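Local coordinates for protein galactitol 1-phosphate 5-dehydrogenase (Escherichia coli, PDB 4UEJ) that oxidises galactitol 1-phosphate to D-tagatose 6-phosphate with NAD(+) as electron acceptor, working as a zinc-dependent homodimeric dehydrogenase, at residues T171-L183 with L305-I317. Residues are numbered along the deposited sequence; the frame is centred on the assembly and turned at random. Where two conformers were deposited one is given.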
loop_
_atom_site.group_PDB
_atom_site.type_symbol
_atom_site.label_atom_id
_atom_site.label_comp_id
_atom_site.label_asym_id
_atom_site.label_seq_id
_atom_site.Cartn_x
_atom_site.Cartn_y
_atom_site.Cartn_z
ATOM N N THR A 171 15.888 10.097 14.646
ATOM C CA THR A 171 17.065 10.196 13.792
ATOM C C THR A 171 16.808 9.767 12.346
ATOM O O THR A 171 17.228 10.432 11.411
ATOM C CB THR A 171 18.224 9.381 14.349
ATOM O OG1 THR A 171 18.499 9.837 15.677
ATOM C CG2 THR A 171 19.459 9.581 13.486
ATOM N N ILE A 172 16.118 8.641 12.167
ATOM C CA ILE A 172 15.813 8.161 10.831
ATOM C C ILE A 172 15.058 9.218 10.035
ATOM O O ILE A 172 15.408 9.519 8.897
ATOM C CB ILE A 172 14.977 6.868 10.871
ATOM C CG1 ILE A 172 15.758 5.756 11.569
ATOM C CG2 ILE A 172 14.595 6.435 9.458
ATOM C CD1 ILE A 172 17.037 5.419 10.868
ATOM N N GLY A 173 14.033 9.784 10.650
ATOM C CA GLY A 173 13.253 10.842 10.016
ATOM C C GLY A 173 14.041 12.099 9.679
ATOM O O GLY A 173 13.897 12.665 8.593
ATOM N N LEU A 174 14.869 12.563 10.613
ATOM C CA LEU A 174 15.651 13.751 10.346
ATOM C C LEU A 174 16.649 13.499 9.228
ATOM O O LEU A 174 16.891 14.377 8.413
ATOM C CB LEU A 174 16.376 14.214 11.609
ATOM C CG LEU A 174 15.437 14.745 12.690
ATOM C CD1 LEU A 174 16.177 14.975 14.017
ATOM C CD2 LEU A 174 14.794 16.045 12.204
ATOM N N LEU A 175 17.243 12.305 9.194
ATOM C CA LEU A 175 18.161 11.966 8.099
ATOM C C LEU A 175 17.412 11.950 6.767
ATOM O O LEU A 175 17.915 12.440 5.753
ATOM C CB LEU A 175 18.841 10.619 8.345
ATOM C CG LEU A 175 19.899 10.659 9.471
ATOM C CD1 LEU A 175 20.250 9.224 9.897
ATOM C CD2 LEU A 175 21.130 11.385 9.027
ATOM N N ALA A 176 16.207 11.389 6.786
ATOM C CA ALA A 176 15.382 11.329 5.588
ATOM C C ALA A 176 15.065 12.721 5.037
ATOM O O ALA A 176 15.036 12.926 3.825
ATOM C CB ALA A 176 14.094 10.563 5.873
ATOM N N ILE A 177 14.827 13.681 5.918
ATOM C CA ILE A 177 14.636 15.058 5.474
ATOM C C ILE A 177 15.840 15.558 4.710
ATOM O O ILE A 177 15.701 16.098 3.607
ATOM C CB ILE A 177 14.371 15.989 6.656
ATOM C CG1 ILE A 177 13.023 15.636 7.288
ATOM C CG2 ILE A 177 14.431 17.447 6.205
ATOM C CD1 ILE A 177 12.776 16.325 8.612
ATOM N N GLN A 178 17.021 15.370 5.296
ATOM C CA GLN A 178 18.261 15.804 4.675
ATOM C C GLN A 178 18.488 15.129 3.329
ATOM O O GLN A 178 18.909 15.779 2.367
ATOM C CB GLN A 178 19.443 15.535 5.609
ATOM C CG GLN A 178 19.348 16.240 6.937
ATOM C CD GLN A 178 20.571 15.991 7.790
ATOM O OE1 GLN A 178 21.648 15.740 7.266
ATOM N NE2 GLN A 178 20.411 16.050 9.106
ATOM N N CYS A 179 18.197 13.828 3.254
ATOM C CA CYS A 179 18.390 13.103 2.002
ATOM C C CYS A 179 17.399 13.573 0.931
ATOM O O CYS A 179 17.790 13.783 -0.212
ATOM C CB CYS A 179 18.263 11.601 2.215
ATOM S SG CYS A 179 19.678 10.921 3.127
ATOM N N ALA A 180 16.145 13.776 1.320
ATOM C CA ALA A 180 15.137 14.273 0.380
ATOM C C ALA A 180 15.555 15.596 -0.245
ATOM O O ALA A 180 15.393 15.805 -1.442
ATOM C CB ALA A 180 13.781 14.418 1.072
ATOM N N VAL A 181 16.087 16.500 0.567
ATOM C CA VAL A 181 16.549 17.779 0.053
ATOM C C VAL A 181 17.699 17.577 -0.930
ATOM O O VAL A 181 17.721 18.167 -2.008
ATOM C CB VAL A 181 16.982 18.710 1.200
ATOM C CG1 VAL A 181 17.600 19.972 0.649
ATOM C CG2 VAL A 181 15.769 19.031 2.062
ATOM N N ALA A 182 18.636 16.712 -0.563
ATOM C CA ALA A 182 19.833 16.517 -1.361
ATOM C C ALA A 182 19.528 15.851 -2.705
ATOM O O ALA A 182 20.245 16.049 -3.699
ATOM C CB ALA A 182 20.847 15.683 -0.569
ATOM N N LEU A 183 18.461 15.068 -2.724
ATOM C CA LEU A 183 18.087 14.254 -3.870
ATOM C C LEU A 183 17.017 14.930 -4.718
ATOM O O LEU A 183 16.430 14.312 -5.607
ATOM C CB LEU A 183 17.594 12.889 -3.406
ATOM C CG LEU A 183 18.638 12.065 -2.641
ATOM C CD1 LEU A 183 17.953 10.901 -1.991
ATOM C CD2 LEU A 183 19.741 11.604 -3.565
ATOM N N LEU A 305 26.711 11.219 -0.194
ATOM C CA LEU A 305 26.031 12.396 0.349
ATOM C C LEU A 305 26.804 12.943 1.547
ATOM O O LEU A 305 26.920 14.157 1.720
ATOM C CB LEU A 305 24.597 12.056 0.748
ATOM C CG LEU A 305 23.678 11.774 -0.443
ATOM C CD1 LEU A 305 22.315 11.336 0.058
ATOM C CD2 LEU A 305 23.554 13.000 -1.334
ATOM N N LEU A 306 27.321 12.045 2.377
ATOM C CA LEU A 306 28.133 12.469 3.516
ATOM C C LEU A 306 29.402 13.168 3.052
ATOM O O LEU A 306 29.763 14.236 3.549
ATOM C CB LEU A 306 28.486 11.264 4.395
ATOM C CG LEU A 306 27.397 10.780 5.354
ATOM C CD1 LEU A 306 27.718 9.382 5.914
ATOM C CD2 LEU A 306 27.231 11.768 6.491
ATOM N N THR A 307 30.087 12.576 2.087
ATOM C CA THR A 307 31.353 13.148 1.665
ATOM C C THR A 307 31.131 14.487 0.987
ATOM O O THR A 307 31.977 15.366 1.061
ATOM C CB THR A 307 32.115 12.213 0.725
ATOM O OG1 THR A 307 31.366 12.024 -0.482
ATOM C CG2 THR A 307 32.312 10.892 1.391
ATOM N N GLU A 308 29.977 14.644 0.350
ATOM C CA GLU A 308 29.655 15.883 -0.353
ATOM C C GLU A 308 29.117 16.953 0.575
ATOM O O GLU A 308 28.733 18.018 0.115
ATOM C CB GLU A 308 28.638 15.612 -1.460
ATOM C CG GLU A 308 29.224 14.779 -2.559
ATOM C CD GLU A 308 28.197 14.287 -3.538
ATOM O OE1 GLU A 308 27.037 14.758 -3.527
ATOM O OE2 GLU A 308 28.572 13.415 -4.327
ATOM N N ARG A 309 29.066 16.660 1.873
ATOM C CA ARG A 309 28.610 17.632 2.863
ATOM C C ARG A 309 27.139 17.974 2.703
ATOM O O ARG A 309 26.718 19.074 3.038
ATOM C CB ARG A 309 29.435 18.928 2.771
ATOM C CG ARG A 309 30.917 18.757 2.895
ATOM C CD ARG A 309 31.281 17.821 4.008
ATOM N NE ARG A 309 32.686 17.973 4.389
ATOM C CZ ARG A 309 33.441 16.982 4.852
ATOM N NH1 ARG A 309 32.932 15.763 4.982
ATOM N NH2 ARG A 309 34.706 17.210 5.180
ATOM N N LYS A 310 26.355 17.040 2.183
ATOM C CA LYS A 310 24.932 17.287 1.986
ATOM C C LYS A 310 24.137 16.868 3.213
ATOM O O LYS A 310 22.951 17.167 3.332
ATOM C CB LYS A 310 24.415 16.539 0.756
ATOM C CG LYS A 310 25.280 16.656 -0.477
ATOM C CD LYS A 310 25.060 17.957 -1.204
ATOM C CE LYS A 310 24.419 17.711 -2.575
ATOM N NZ LYS A 310 25.289 16.950 -3.525
ATOM N N LEU A 311 24.787 16.143 4.117
ATOM C CA LEU A 311 24.133 15.685 5.328
ATOM C C LEU A 311 24.796 16.316 6.540
ATOM O O LEU A 311 25.986 16.618 6.521
ATOM C CB LEU A 311 24.173 14.155 5.422
ATOM C CG LEU A 311 23.585 13.364 4.251
ATOM C CD1 LEU A 311 23.464 11.889 4.590
ATOM C CD2 LEU A 311 22.220 13.906 3.832
ATOM N N SER A 312 24.021 16.541 7.591
ATOM C CA SER A 312 24.567 17.126 8.802
ATOM C C SER A 312 24.281 16.222 9.991
ATOM O O SER A 312 23.127 16.020 10.353
ATOM C CB SER A 312 23.972 18.523 9.005
ATOM O OG SER A 312 24.434 19.118 10.196
ATOM N N LEU A 313 25.324 15.677 10.608
ATOM C CA LEU A 313 25.127 14.690 11.670
ATOM C C LEU A 313 25.252 15.267 13.078
ATOM O O LEU A 313 24.549 14.836 13.994
ATOM C CB LEU A 313 26.127 13.538 11.519
ATOM C CG LEU A 313 26.236 12.911 10.138
ATOM C CD1 LEU A 313 27.333 11.841 10.147
ATOM C CD2 LEU A 313 24.880 12.328 9.724
ATOM N N GLU A 314 26.150 16.228 13.264
ATOM C CA GLU A 314 26.388 16.753 14.605
ATOM C C GLU A 314 25.103 17.150 15.368
ATOM O O GLU A 314 24.970 16.815 16.546
ATOM C CB GLU A 314 27.351 17.948 14.545
ATOM C CG GLU A 314 27.888 18.358 15.906
ATOM C CD GLU A 314 28.588 17.213 16.620
ATOM O OE1 GLU A 314 29.273 16.416 15.943
ATOM O OE2 GLU A 314 28.435 17.104 17.854
ATOM N N PRO A 315 24.150 17.844 14.705
ATOM C CA PRO A 315 22.976 18.267 15.483
ATOM C C PRO A 315 22.123 17.102 15.958
ATOM O O PRO A 315 21.315 17.281 16.858
ATOM C CB PRO A 315 22.177 19.130 14.498
ATOM C CG PRO A 315 23.106 19.445 13.383
ATOM C CD PRO A 315 24.096 18.349 13.318
ATOM N N LEU A 316 22.301 15.932 15.352
ATOM C CA LEU A 316 21.501 14.764 15.687
ATOM C C LEU A 316 21.937 14.111 16.989
ATOM O O LEU A 316 21.176 13.350 17.592
ATOM C CB LEU A 316 21.579 13.724 14.562
ATOM C CG LEU A 316 21.164 14.199 13.174
ATOM C CD1 LEU A 316 21.407 13.115 12.136
ATOM C CD2 LEU A 316 19.708 14.607 13.200
ATOM N N ILE A 317 23.163 14.400 17.419
ATOM C CA ILE A 317 23.763 13.646 18.513
ATOM C C ILE A 317 23.428 14.249 19.865
ATOM O O ILE A 317 23.704 15.428 20.120
ATOM C CB ILE A 317 25.302 13.544 18.338
ATOM C CG1 ILE A 317 25.626 12.840 17.020
ATOM C CG2 ILE A 317 25.910 12.799 19.496
ATOM C CD1 ILE A 317 27.050 12.991 16.545
HETATM O O HOH W 1 18.394 12.561 16.160
HETATM O O HOH W 2 20.528 17.948 2.380
HETATM O O HOH W 3 22.495 15.185 -4.655
#
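Helix 171-182 lies alongside the chain that leaves helix 297-307, running antiparallel to it: the CA atoms of Ala182 and Lys310 are 6.1 Å apart, and those of Thr171 and Leu316 6.6 Å. Midway, the amide of Gln178 reads both backbone groups of Ser312. OE1 takes the Ser312 N-H in a short, nearly straight bond (2.5 Å, 168°), the donor tilted out of the carbonyl plane, while Gln178 NE2 gives a hydrogen to Ser312 O at 3.0 Å, close to its own amide plane. An extended chain beyond CG (chi2 -177°) carries the amide that far, and Leu311 CD2 packs on Gln178 CB. A leucine in place of Gln178 would probably leave the N-H and C=O of Ser312 without these mates and this stretch of loop less firmly held to the helix. Toward the helix start, Leu316 straddles two leucines, CD1 on Leu175 CD2 and CD2 on Leu174 CD1, each 3.6 Å away. Toward its end, Cys179 SG touches both Leu311 CD2 and Leu305 CD1, and Ala182 CB meets Lys310 CB at 3.9 Å. A water donates to both Gln178 O and Lys310 O, bridging two carbonyls that cannot bond each other. Gly173 belongs to what is probably the GxGxxG turn after strand 163-167 of the Rossmann fold; here its helix packs against the chain that leaves helix 297-307, after the last Rossmann strand 282-285, for strand 317-321 in the other sheet.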